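Side-chain contact in Pap fimbrial major pilin protein (Escherichia coli, PDB 2UY6), which polymerises into the thick, right-handed helical rod of the P pilus, which lets the bacterium colonise the epithelium of specific host organs: residues P84-N87 with G88-D91. The protein carries 2 engineered substitutions. Sequence-based numbering, arbitrary orientation.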
ATOM      1  N   PRO B  84      -2.206 -27.072  -8.021  1.00 34.90           N
ATOM      2  CA  PRO B  84      -1.762 -28.361  -8.566  1.00 34.96           C
ATOM      3  C   PRO B  84      -2.278 -28.527  -9.989  1.00 35.68           C
ATOM      4  O   PRO B  84      -3.440 -28.219 -10.271  1.00 35.62           O
ATOM      5  CB  PRO B  84      -2.387 -29.361  -7.612  1.00 34.58           C
ATOM      6  CG  PRO B  84      -3.655 -28.664  -7.199  1.00 34.54           C
ATOM      7  CD  PRO B  84      -3.158 -27.274  -6.918  1.00 33.90           C
ATOM      8  N   ILE B  85      -1.420 -29.010 -10.884  1.00 36.97           N
ATOM      9  CA  ILE B  85      -1.803 -29.190 -12.284  1.00 40.03           C
ATOM     10  C   ILE B  85      -1.857 -30.639 -12.764  1.00 42.26           C
ATOM     11  O   ILE B  85      -1.226 -31.529 -12.190  1.00 42.46           O
ATOM     12  CB  ILE B  85      -0.840 -28.453 -13.231  1.00 39.25           C
ATOM     13  CG1 ILE B  85       0.576 -28.994 -13.042  1.00 40.23           C
ATOM     14  CG2 ILE B  85      -0.886 -26.961 -12.975  1.00 39.75           C
ATOM     15  CD1 ILE B  85       1.600 -28.403 -14.005  1.00 42.01           C
ATOM     16  N   VAL B  86      -2.618 -30.863 -13.832  1.00 44.26           N
ATOM     17  CA  VAL B  86      -2.730 -32.185 -14.433  1.00 45.82           C
ATOM     18  C   VAL B  86      -1.380 -32.402 -15.106  1.00 47.65           C
ATOM     19  O   VAL B  86      -1.060 -31.727 -16.085  1.00 47.98           O
ATOM     20  CB  VAL B  86      -3.831 -32.226 -15.510  1.00 44.53           C
ATOM     21  CG1 VAL B  86      -3.967 -33.627 -16.057  1.00 45.62           C
ATOM     22  CG2 VAL B  86      -5.143 -31.764 -14.930  1.00 44.85           C
ATOM     23  N   ASN B  87      -0.591 -33.327 -14.568  1.00 49.77           N
ATOM     24  CA  ASN B  87       0.737 -33.615 -15.099  1.00 49.97           C
ATOM     25  C   ASN B  87       0.786 -33.450 -16.612  1.00 49.47           C
ATOM     26  O   ASN B  87       0.041 -34.098 -17.344  1.00 48.19           O
ATOM     27  CB  ASN B  87       1.161 -35.036 -14.722  1.00 52.41           C
ATOM     28  CG  ASN B  87       2.630 -35.302 -15.013  1.00 54.72           C
ATOM     29  OD1 ASN B  87       3.514 -34.851 -14.281  1.00 54.96           O
ATOM     30  ND2 ASN B  87       2.898 -36.028 -16.094  1.00 56.04           N
ATOM     31  N   GLY B  88       1.660 -32.562 -17.071  1.00 50.03           N
ATOM     32  CA  GLY B  88       1.793 -32.322 -18.496  1.00 50.42           C
ATOM     33  C   GLY B  88       0.811 -31.314 -19.068  1.00 51.13           C
ATOM     34  O   GLY B  88       0.761 -31.114 -20.286  1.00 51.69           O
ATOM     35  N   HIS B  89       0.030 -30.670 -18.205  1.00 50.86           N
ATOM     36  CA  HIS B  89      -0.951 -29.683 -18.660  1.00 51.34           C
ATOM     37  C   HIS B  89      -1.123 -28.547 -17.646  1.00 50.09           C
ATOM     38  O   HIS B  89      -2.089 -28.508 -16.876  1.00 50.54           O
ATOM     39  CB  HIS B  89      -2.283 -30.389 -18.923  1.00 52.55           C
ATOM     40  CG  HIS B  89      -2.182 -31.497 -19.925  1.00 54.32           C
ATOM     41  ND1 HIS B  89      -2.192 -31.274 -21.286  1.00 54.50           N
ATOM     42  CD2 HIS B  89      -2.011 -32.831 -19.764  1.00 53.91           C
ATOM     43  CE1 HIS B  89      -2.033 -32.423 -21.919  1.00 53.62           C
ATOM     44  NE2 HIS B  89      -1.919 -33.383 -21.017  1.00 54.12           N
ATOM     45  N   SER B  90      -0.174 -27.618 -17.667  1.00 48.28           N
ATOM     46  CA  SER B  90      -0.166 -26.486 -16.752  1.00 46.21           C
ATOM     47  C   SER B  90      -1.404 -25.607 -16.849  1.00 44.71           C
ATOM     48  O   SER B  90      -1.658 -24.791 -15.969  1.00 44.97           O
ATOM     49  CB  SER B  90       1.083 -25.641 -16.995  1.00 45.72           C
ATOM     50  OG  SER B  90       1.084 -25.123 -18.312  1.00 45.67           O
ATOM     51  N   ASP B  91      -2.178 -25.768 -17.915  1.00 42.83           N
ATOM     52  CA  ASP B  91      -3.380 -24.966 -18.074  1.00 41.15           C
ATOM     53  C   ASP B  91      -4.599 -25.713 -17.560  1.00 39.81           C
ATOM     54  O   ASP B  91      -5.730 -25.261 -17.723  1.00 38.61           O
ATOM     55  CB  ASP B  91      -3.571 -24.575 -19.542  1.00 42.82           C
ATOM     56  CG  ASP B  91      -3.963 -25.748 -20.421  1.00 43.65           C
ATOM     57  OD1 ASP B  91      -3.465 -26.872 -20.195  1.00 42.43           O
ATOM     58  OD2 ASP B  91      -4.763 -25.531 -21.355  1.00 45.07           O
TER
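Gly88 follows Asn87 at the outer end of a type II beta turn running from Val86 to His89, where the chain leaves strand 77-86 and doubles back toward strand 93-94. It takes the third turn position with left-handed backbone angles, a place where glycine, lacking a CB, is common. His89 closes the turn: its N gives a weak, bent bond to the O of Val86, 2.6 Å long with an N-H...O angle of 130°. With CG of His89 anti to its own carbonyl carbon (chi1 -57°), the ring is set beside the turn: the O of Val86 sits at the ring edge, near its plane, and CD2 comes 3.4 Å from the O of Asn87. CB of His89 and CB of Val86 meet at 4.2 Å; Val86 also touches Glu92 and Ser140. At Ser90 the chain turns a corner, and Ile85 packs alongside it, CD1 lying 3.8 Å from Ser90 CA and CG2 3.8 Å from Ser90 O. One weak backbone bond and a few van der Waals touches, some of carbon on carbonyl oxygen, thus join the two arms; the surface turn probably owes its shape largely to backbone conformation and to neighbouring backbone bonds, Val86 with Glu92 and Ser90 with Phe114.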